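Local structure of AB hydrolase-1 domain-containing protein (Streptococcus mutans, 4L9A) at residues 46-50 / 116-120; 51-57 / 79-83; 104-108 / 131-135; 238-243 / 265-270. The protein is an alpha/beta hydrolase, probably a carboxylesterase that cleaves ester bonds, though its natural substrate is not established. The contacts are given in a common frame with arbitrary orientation. Numbering follows the deposited sequence.

Interaction 1: residues 46-50 / 116-120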
# COMPACT_ATOMS: atom_id res chain seq x y z
N PHE A 46 -7.14 -0.85 -0.93
CA PHE A 46 -5.90 -0.49 -0.22
C PHE A 46 -4.87 -1.59 -0.21
O PHE A 46 -5.17 -2.76 0.08
CB PHE A 46 -6.22 -0.09 1.23
CG PHE A 46 -7.11 1.11 1.35
CD1 PHE A 46 -6.56 2.38 1.47
CD2 PHE A 46 -8.49 0.97 1.33
CE1 PHE A 46 -7.39 3.49 1.57
CE2 PHE A 46 -9.32 2.07 1.44
CZ PHE A 46 -8.77 3.33 1.55
N LEU A 47 -3.63 -1.22 -0.49
CA LEU A 47 -2.50 -2.12 -0.38
C LEU A 47 -1.41 -1.44 0.45
O LEU A 47 -1.09 -0.27 0.24
CB LEU A 47 -1.93 -2.49 -1.75
CG LEU A 47 -2.83 -3.20 -2.77
CD1 LEU A 47 -2.13 -3.26 -4.13
CD2 LEU A 47 -3.24 -4.60 -2.28
N SER A 48 -0.84 -2.19 1.38
CA SER A 48 0.16 -1.67 2.28
C SER A 48 1.55 -1.79 1.69
O SER A 48 1.75 -2.39 0.62
CB SER A 48 0.09 -2.43 3.61
OG SER A 48 -1.16 -2.16 4.23
N GLY A 49 2.52 -1.20 2.37
CA GLY A 49 3.91 -1.39 2.02
C GLY A 49 4.39 -2.65 2.69
O GLY A 49 3.60 -3.53 3.05
N ALA A 50 5.70 -2.75 2.86
CA ALA A 50 6.30 -3.90 3.50
C ALA A 50 6.19 -3.62 4.97
O ALA A 50 6.45 -2.50 5.43
CB ALA A 50 7.78 -4.04 3.07
N VAL A 116 -2.31 3.03 -2.26
CA VAL A 116 -1.24 2.17 -1.78
C VAL A 116 -0.15 2.96 -1.09
O VAL A 116 0.02 4.17 -1.34
CB VAL A 116 -0.61 1.35 -2.94
CG1 VAL A 116 -1.69 0.76 -3.82
CG2 VAL A 116 0.33 2.25 -3.79
N HIS A 117 0.57 2.27 -0.23
CA HIS A 117 1.79 2.81 0.37
C HIS A 117 2.98 2.00 -0.12
O HIS A 117 2.90 0.78 -0.22
CB HIS A 117 1.70 2.73 1.90
CG HIS A 117 2.91 3.26 2.60
ND1 HIS A 117 3.66 2.51 3.48
CD2 HIS A 117 3.52 4.47 2.54
CE1 HIS A 117 4.66 3.23 3.94
NE2 HIS A 117 4.60 4.43 3.38
N SER A 118 4.06 2.69 -0.47
CA SER A 118 5.34 2.03 -0.64
C SER A 118 5.28 0.85 -1.64
O SER A 118 4.87 1.02 -2.79
CB SER A 118 5.82 1.55 0.74
OG SER A 118 7.20 1.25 0.75
N ILE A 119 5.68 -0.34 -1.19
CA ILE A 119 5.86 -1.47 -2.10
C ILE A 119 4.56 -1.90 -2.79
O ILE A 119 4.59 -2.56 -3.84
CB ILE A 119 6.54 -2.68 -1.39
CG1 ILE A 119 7.33 -3.52 -2.38
CG2 ILE A 119 5.54 -3.51 -0.60
CD1 ILE A 119 8.63 -2.88 -2.80
N GLY A 120 3.43 -1.52 -2.20
CA GLY A 120 2.14 -1.78 -2.82
C GLY A 120 2.02 -1.19 -4.22
O GLY A 120 1.14 -1.57 -5.00
O HOH W 1 2.36 0.33 4.74
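L47, G49 and V116 bury the most surface here, at the ends of two neighbouring parallel strands. L47 and V116 form a bridge with their CA atoms 4.7 Å apart. H117 N donates to L47 O (3.1 Å). V116 CA also approaches L47 O at 3.2 Å, a CA-H...O contact. The L47 and V116 side chains lie on one face of the sheet, with L47 CB 3.9 Å from V116 CG1. Helix 120-130 packs on that face, touching L47 through A123 and I127 and V116 through A124. Beyond L47 the first chain leaves the sheet as a loop, and the second turns sharply after H117. G49 passes close to the turn, with its CA 3.3 Å from H117 O and 3.7 Å from S118 CB. A side chain at G49 would clash with S118. A water joins G49 N and H117 ND1, at 2.8 Å from each, while H117 NE2 bonds to H268 O. The turn from H117 to G120 is type II', closed by G120 N to H117 O (3.1 Å). A side chain on G120 would run into S48 O. S118 has positive phi (55/-124°), the strained backbone expected of the nucleophile in such a turn, and its OG makes a weak hydrogen bond to H268 NE2. This tight strand-turn-helix is the nucleophile elbow of the alpha/beta hydrolase fold, with S118 the probable nucleophile and the 48-50 loop where such enzymes usually build the oxyanion hole.

Interaction 2: residues 51-57 / 79-83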
# COMPACT_ATOMS: atom_id res chain seq x y z
N GLY A 51 5.78 -4.61 5.73
CA GLY A 51 5.53 -4.39 7.14
C GLY A 51 4.57 -5.44 7.62
O GLY A 51 4.11 -6.26 6.83
N PHE A 52 4.26 -5.41 8.91
CA PHE A 52 3.45 -6.45 9.54
C PHE A 52 2.06 -5.94 9.88
O PHE A 52 1.22 -6.70 10.34
CB PHE A 52 4.10 -6.97 10.83
CG PHE A 52 5.41 -7.68 10.62
CD1 PHE A 52 5.78 -8.11 9.36
CD2 PHE A 52 6.25 -7.91 11.69
CE1 PHE A 52 6.99 -8.76 9.17
CE2 PHE A 52 7.46 -8.57 11.52
CZ PHE A 52 7.83 -8.99 10.25
N PHE A 53 1.82 -4.64 9.71
CA PHE A 53 0.51 -4.10 10.04
C PHE A 53 -0.59 -4.66 9.13
O PHE A 53 -0.37 -4.88 7.94
CB PHE A 53 0.50 -2.58 9.93
CG PHE A 53 1.59 -1.89 10.70
CD1 PHE A 53 1.65 -2.01 12.08
CD2 PHE A 53 2.53 -1.11 10.05
CE1 PHE A 53 2.64 -1.37 12.80
CE2 PHE A 53 3.54 -0.46 10.77
CZ PHE A 53 3.59 -0.58 12.13
N SER A 54 -1.77 -4.87 9.68
CA SER A 54 -2.92 -5.26 8.85
C SER A 54 -3.38 -4.01 8.11
O SER A 54 -3.26 -2.90 8.63
CB SER A 54 -4.06 -5.85 9.70
OG SER A 54 -5.06 -6.41 8.87
N THR A 55 -3.92 -4.19 6.91
CA THR A 55 -4.08 -3.06 5.99
C THR A 55 -5.17 -2.09 6.41
O THR A 55 -4.98 -0.88 6.35
CB THR A 55 -4.27 -3.55 4.55
OG1 THR A 55 -3.07 -4.22 4.13
CG2 THR A 55 -4.56 -2.38 3.59
N ALA A 56 -6.31 -2.62 6.86
CA ALA A 56 -7.37 -1.74 7.33
C ALA A 56 -6.91 -0.86 8.50
O ALA A 56 -7.27 0.32 8.57
CB ALA A 56 -8.61 -2.56 7.71
N ASP A 57 -6.15 -1.45 9.42
CA ASP A 57 -5.59 -0.72 10.56
C ASP A 57 -4.61 0.34 10.05
O ASP A 57 -4.61 1.50 10.49
CB ASP A 57 -4.81 -1.67 11.47
CG ASP A 57 -5.69 -2.72 12.15
OD1 ASP A 57 -6.90 -2.45 12.32
OD2 ASP A 57 -5.18 -3.80 12.52
N ASN A 79 2.22 -13.19 5.02
CA ASN A 79 3.19 -12.83 6.04
C ASN A 79 3.04 -11.41 6.60
O ASN A 79 4.00 -10.82 7.11
CB ASN A 79 4.61 -13.00 5.51
CG ASN A 79 4.93 -14.44 5.15
OD1 ASN A 79 4.54 -15.38 5.87
ND2 ASN A 79 5.64 -14.63 4.05
N SER A 80 1.83 -10.87 6.51
CA SER A 80 1.56 -9.58 7.12
C SER A 80 0.18 -9.53 7.73
O SER A 80 -0.73 -10.22 7.26
CB SER A 80 1.69 -8.46 6.08
OG SER A 80 0.51 -8.39 5.30
N GLY A 81 0.01 -8.70 8.75
CA GLY A 81 -1.31 -8.49 9.31
C GLY A 81 -1.94 -9.82 9.68
O GLY A 81 -1.31 -10.64 10.35
N TYR A 82 -3.16 -10.06 9.23
CA TYR A 82 -3.84 -11.29 9.61
C TYR A 82 -3.87 -12.31 8.48
O TYR A 82 -4.51 -13.34 8.60
CB TYR A 82 -5.25 -11.01 10.14
CG TYR A 82 -5.27 -10.16 11.40
CD1 TYR A 82 -5.04 -10.73 12.65
CD2 TYR A 82 -5.53 -8.80 11.33
CE1 TYR A 82 -5.05 -9.95 13.80
CE2 TYR A 82 -5.55 -8.02 12.48
CZ TYR A 82 -5.31 -8.60 13.71
OH TYR A 82 -5.32 -7.81 14.85
N SER A 83 -3.20 -12.02 7.36
CA SER A 83 -3.06 -13.08 6.35
C SER A 83 -2.15 -14.17 6.88
O SER A 83 -1.37 -13.94 7.80
CB SER A 83 -2.57 -12.53 5.01
OG SER A 83 -3.65 -11.98 4.27
O HOH W 2 5.63 -8.90 5.76
O HOH W 3 -1.23 -6.29 5.88
O HOH W 4 -5.68 -5.38 14.57
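This is a loop-to-loop contact of backbone and water bridges, beyond the C-terminal ends of the neighbouring strands 43-47 and 71-75. One direct hydrogen bond joins the segments, G81 N to F52 O (2.8 Å). G81 belongs to a type II' turn from S80 to S83, closed by S83 N to S80 O (3.1 Å). Its phi is positive, and its CA lies 3.6 Å from S54 CA. A side chain at G81 would clash there, so glycine lets the loops meet closely. Three waters bridge the segments along the contact. One joins G51 O (3.2 Å) to N79 O (2.9 Å). Another lies between F53 O (2.6 Å), T55 OG1 (3.3 Å) and S80 OG (2.8 Å); S80 OG also bonds to A77 O. The third links D57 OD2 (2.6 Å) to Y82 OH (2.5 Å). The Y82 ring turns its edge to S54, with CD2 3.5 Å from S54 OG. D76 ties both segments together from outside, bonding to S54 OG, T55 N and Y82 N. F52 and F53 reach helix 188-206, part of the cap inserted between strands 134-141 and 235-239. The run from D76 through G81 to S83 matches the Asp-x-x-Gly-x-Gly-x-Ser pattern after the fourth strand in many alpha/beta hydrolases, here with N79 in place of the first glycine.

Interaction 3: residues 104-108 / 131-135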
# COMPACT_ATOMS: atom_id res chain seq x y z
N PHE A 104 -10.66 -9.31 -6.41
CA PHE A 104 -11.51 -8.32 -7.05
C PHE A 104 -12.80 -8.99 -7.55
O PHE A 104 -13.89 -8.48 -7.35
CB PHE A 104 -10.81 -7.63 -8.23
CG PHE A 104 -9.99 -6.42 -7.84
CD1 PHE A 104 -9.34 -6.36 -6.62
CD2 PHE A 104 -9.87 -5.33 -8.71
CE1 PHE A 104 -8.58 -5.25 -6.26
CE2 PHE A 104 -9.12 -4.22 -8.35
CZ PHE A 104 -8.47 -4.18 -7.12
N GLU A 105 -12.65 -10.13 -8.22
CA GLU A 105 -13.80 -10.82 -8.82
C GLU A 105 -14.76 -11.38 -7.76
O GLU A 105 -15.92 -11.65 -8.05
CB GLU A 105 -13.34 -11.95 -9.75
CG GLU A 105 -12.46 -11.49 -10.90
CD GLU A 105 -13.07 -10.34 -11.68
OE1 GLU A 105 -14.21 -10.50 -12.19
OE2 GLU A 105 -12.41 -9.28 -11.79
N HIS A 106 -14.26 -11.53 -6.54
CA HIS A 106 -15.05 -12.05 -5.44
C HIS A 106 -16.12 -11.05 -4.98
O HIS A 106 -17.14 -11.46 -4.42
CB HIS A 106 -14.13 -12.41 -4.28
CG HIS A 106 -14.81 -13.11 -3.14
ND1 HIS A 106 -15.23 -14.42 -3.21
CD2 HIS A 106 -15.10 -12.70 -1.88
CE1 HIS A 106 -15.76 -14.78 -2.06
NE2 HIS A 106 -15.69 -13.75 -1.23
N PHE A 107 -15.89 -9.76 -5.22
CA PHE A 107 -16.83 -8.73 -4.77
C PHE A 107 -17.55 -8.00 -5.91
O PHE A 107 -17.17 -8.13 -7.07
CB PHE A 107 -16.13 -7.72 -3.86
CG PHE A 107 -15.58 -8.32 -2.60
CD1 PHE A 107 -16.42 -8.63 -1.55
CD2 PHE A 107 -14.23 -8.57 -2.47
CE1 PHE A 107 -15.92 -9.19 -0.38
CE2 PHE A 107 -13.72 -9.13 -1.31
CZ PHE A 107 -14.58 -9.45 -0.26
N LYS A 108 -18.57 -7.22 -5.55
CA LYS A 108 -19.52 -6.69 -6.54
C LYS A 108 -19.09 -5.40 -7.27
O LYS A 108 -19.56 -5.13 -8.37
CB LYS A 108 -20.91 -6.49 -5.91
CG LYS A 108 -21.60 -7.79 -5.50
CD LYS A 108 -22.89 -7.51 -4.73
CE LYS A 108 -23.84 -8.70 -4.77
NZ LYS A 108 -23.18 -9.94 -4.26
N SER A 131 -6.76 -5.51 -14.90
CA SER A 131 -8.11 -5.73 -14.37
C SER A 131 -9.19 -5.35 -15.37
O SER A 131 -9.13 -4.28 -15.98
CB SER A 131 -8.32 -4.89 -13.12
OG SER A 131 -8.25 -3.51 -13.43
N SER A 132 -10.20 -6.20 -15.53
CA SER A 132 -11.32 -5.87 -16.41
C SER A 132 -12.26 -4.87 -15.74
O SER A 132 -13.06 -4.23 -16.41
CB SER A 132 -12.06 -7.13 -16.85
OG SER A 132 -12.07 -8.10 -15.82
N LYS A 133 -12.17 -4.75 -14.42
CA LYS A 133 -12.89 -3.68 -13.71
C LYS A 133 -12.21 -2.36 -13.99
O LYS A 133 -11.00 -2.31 -14.23
CB LYS A 133 -12.97 -3.96 -12.21
CG LYS A 133 -13.94 -5.11 -11.89
CD LYS A 133 -14.11 -5.38 -10.41
CE LYS A 133 -15.03 -6.59 -10.21
NZ LYS A 133 -15.60 -6.68 -8.84
N ALA A 134 -12.99 -1.28 -13.96
CA ALA A 134 -12.49 0.03 -14.36
C ALA A 134 -11.81 0.77 -13.23
O ALA A 134 -12.41 1.03 -12.19
CB ALA A 134 -13.61 0.88 -14.94
N CYS A 135 -10.55 1.13 -13.45
CA CYS A 135 -9.82 1.93 -12.48
C CYS A 135 -10.09 3.41 -12.71
O CYS A 135 -9.89 3.92 -13.81
CB CYS A 135 -8.33 1.64 -12.60
SG CYS A 135 -7.35 2.47 -11.36
O HOH W 5 -17.08 -9.41 -10.10
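S131 is the first residue to leave the helical conformation after helix 120-130. Its OG hydrogen-bonds to Y112 OH, of strand 111-117. S132 follows at the surface. Its OG is 4.2 Å from E105 OE2, too far for a hydrogen bond. K133 comes next and carries most of the interaction, with 103 Å² covered by the other segment. From a chi1 of -72° its side chain runs fully extended across to the end of helix 93-106. There NZ donates to F104 O (2.9 Å) and F107 O (2.8 Å). A further bond goes to F109 O, and the ammonium also makes a cation-pi contact with the F109 ring. F104 O is shared, since it also accepts from F107 N (3.2 Å). The lysine thus gathers carbonyls that point out of the last turn of the helix and the loop after it. The aliphatic part of K133 passes E105, with CE 4.1 Å from OE2. At A134 the chain enters strand 134-141 and pairs through its backbone with Q110 and Y112. The contact therefore lies at the N-terminal ends of strands 111-117 and 134-141, away from the active-site edge of the sheet. A lysine binding carbonyls at a helix C-terminus here joins a helix to the loop of the next beta-alpha-beta crossover of the alpha/beta hydrolase fold.

Interaction 4: residues 238-243 / 265-270; sequences FSESFR and GQHHYL
F238 and S239 are extended, ending strand 235-239. E240 (phi/psi -58/147°) leads into a 3-10 turn at S241-F242, closed by R243 N to E240 O (3.1 Å). The 265-270 segment is the loop carrying the probable catalytic histidine, H268, of the alpha/beta hydrolase fold. G265 (87/162°) starts it, H267 is extended, and Y269 is the N-cap of helix 270-273. Y269 N donates to H267 ND1 (3.0 Å). The CA atoms of E240 and G265 are 5.3 Å apart, those of F238 and L270 7.4 Å. No direct hydrogen bond crosses the contact. E240 (chi1 m, chi2 t) lies along the loop, with OE1 3.2 Å from Q266 C; OE1 forms a salt bridge with R164. L270 (m, t) points at the strand end, placing CD1 4.0 Å from F238 CB and 3.6 Å from S239 CA. H268 takes chi1 t. Its ND1 bonds to E142 OE1 and its NE2 weakly to S118 OG, consistent with a Ser-His-Glu catalytic triad. R243 NH2 lies 4.0 Å from H268 CE1 and forms a salt bridge with E142, while NH1 pairs with E246. One water bridges S241 N and G265 O, at 2.8 Å from each.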
# COMPACT_ATOMS: atom_id res chain seq x y z
N PHE A 238 1.67 11.44 -3.32
CA PHE A 238 2.15 12.24 -2.19
C PHE A 238 3.52 11.74 -1.79
O PHE A 238 3.74 10.54 -1.66
CB PHE A 238 1.21 12.09 -0.97
CG PHE A 238 -0.17 12.63 -1.19
CD1 PHE A 238 -1.11 11.91 -1.91
CD2 PHE A 238 -0.53 13.86 -0.66
CE1 PHE A 238 -2.40 12.41 -2.11
CE2 PHE A 238 -1.81 14.37 -0.86
CZ PHE A 238 -2.74 13.64 -1.59
N SER A 239 4.43 12.68 -1.55
CA SER A 239 5.79 12.33 -1.20
C SER A 239 6.43 13.47 -0.42
O SER A 239 6.07 14.63 -0.58
CB SER A 239 6.59 12.07 -2.47
OG SER A 239 7.98 12.23 -2.24
N GLU A 240 7.41 13.13 0.41
CA GLU A 240 8.26 14.14 1.02
C GLU A 240 8.94 14.95 -0.08
O GLU A 240 9.25 14.42 -1.15
CB GLU A 240 9.29 13.47 1.94
CG GLU A 240 8.65 12.71 3.12
CD GLU A 240 9.64 11.83 3.86
OE1 GLU A 240 10.31 12.32 4.78
OE2 GLU A 240 9.77 10.64 3.49
N SER A 241 9.18 16.24 0.17
CA SER A 241 9.70 17.14 -0.86
C SER A 241 11.01 16.69 -1.52
O SER A 241 11.20 16.91 -2.71
CB SER A 241 9.88 18.57 -0.32
OG SER A 241 10.78 18.59 0.77
N PHE A 242 11.90 16.06 -0.76
CA PHE A 242 13.20 15.72 -1.33
C PHE A 242 13.16 14.64 -2.43
O PHE A 242 14.14 14.42 -3.14
CB PHE A 242 14.23 15.37 -0.24
CG PHE A 242 13.91 14.13 0.53
CD1 PHE A 242 14.28 12.88 0.04
CD2 PHE A 242 13.25 14.20 1.75
CE1 PHE A 242 13.99 11.73 0.76
CE2 PHE A 242 12.95 13.04 2.46
CZ PHE A 242 13.32 11.81 1.97
N ARG A 243 12.01 14.00 -2.60
CA ARG A 243 11.84 13.00 -3.65
C ARG A 243 11.13 13.52 -4.90
O ARG A 243 10.74 12.74 -5.75
CB ARG A 243 11.08 11.80 -3.10
CG ARG A 243 11.91 10.99 -2.15
CD ARG A 243 11.89 9.55 -2.56
NE ARG A 243 11.03 8.82 -1.68
CZ ARG A 243 10.61 7.58 -1.87
NH1 ARG A 243 10.95 6.87 -2.95
NH2 ARG A 243 9.83 7.05 -0.96
N GLY A 265 4.78 16.27 4.28
CA GLY A 265 5.21 15.28 5.25
C GLY A 265 6.67 15.33 5.67
O GLY A 265 7.51 15.92 4.98
N GLN A 266 6.97 14.71 6.80
CA GLN A 266 8.33 14.66 7.33
C GLN A 266 8.83 13.22 7.44
O GLN A 266 9.93 12.98 7.92
CB GLN A 266 8.40 15.32 8.70
CG GLN A 266 7.10 15.96 9.14
CD GLN A 266 6.95 17.37 8.63
OE1 GLN A 266 7.77 17.84 7.84
NE2 GLN A 266 5.90 18.05 9.07
N HIS A 267 8.02 12.27 7.00
CA HIS A 267 8.38 10.87 7.07
C HIS A 267 7.70 10.05 5.97
O HIS A 267 6.94 10.58 5.17
CB HIS A 267 8.05 10.29 8.45
CG HIS A 267 6.62 10.51 8.86
ND1 HIS A 267 5.60 9.68 8.45
CD2 HIS A 267 6.06 11.47 9.63
CE1 HIS A 267 4.46 10.12 8.96
NE2 HIS A 267 4.71 11.20 9.68
N HIS A 268 8.00 8.76 5.95
CA HIS A 268 7.55 7.86 4.89
C HIS A 268 6.06 7.49 5.01
O HIS A 268 5.45 7.03 4.04
CB HIS A 268 8.43 6.61 4.95
CG HIS A 268 8.17 5.60 3.87
ND1 HIS A 268 8.07 5.94 2.53
CD2 HIS A 268 8.07 4.25 3.92
CE1 HIS A 268 7.89 4.84 1.82
NE2 HIS A 268 7.89 3.80 2.64
N TYR A 269 5.48 7.69 6.19
CA TYR A 269 4.15 7.17 6.46
C TYR A 269 3.06 8.23 6.31
O TYR A 269 2.36 8.58 7.26
CB TYR A 269 4.10 6.50 7.85
CG TYR A 269 4.83 5.17 7.88
CD1 TYR A 269 6.22 5.10 7.99
CD2 TYR A 269 4.13 3.97 7.76
CE1 TYR A 269 6.88 3.87 7.99
CE2 TYR A 269 4.78 2.74 7.77
CZ TYR A 269 6.16 2.70 7.89
OH TYR A 269 6.80 1.49 7.89
N LEU A 270 2.92 8.72 5.08
CA LEU A 270 2.04 9.85 4.81
C LEU A 270 0.58 9.46 4.97
O LEU A 270 -0.26 10.30 5.30
CB LEU A 270 2.32 10.42 3.41
CG LEU A 270 3.78 10.85 3.22
CD1 LEU A 270 4.01 11.48 1.83
CD2 LEU A 270 4.21 11.81 4.33
O HOH W 6 8.16 17.27 2.58

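Interactions 1 and 4 meet at the probable active site: H117 NE2 bonds to H268 O (2.8 Å), and H268 NE2 lies 3.2 Å from S118 OG. The centre of interaction 1 is about 2 Å from the centre of the chain, and the contact combines strand pairing with a tight turn. Interaction 4 is buried but has no direct hydrogen bond between its segments. Interaction 2 lies next to interaction 1, joined through S48 OG and T55 OG1 (2.8 Å), and combines one backbone hydrogen bond with three bridging waters. Interaction 3 stands apart near the surface, its centre about 30 Å from that of interaction 4, and depends on one lysine. Interactions 1, 3 and 4 all reach the same sheet.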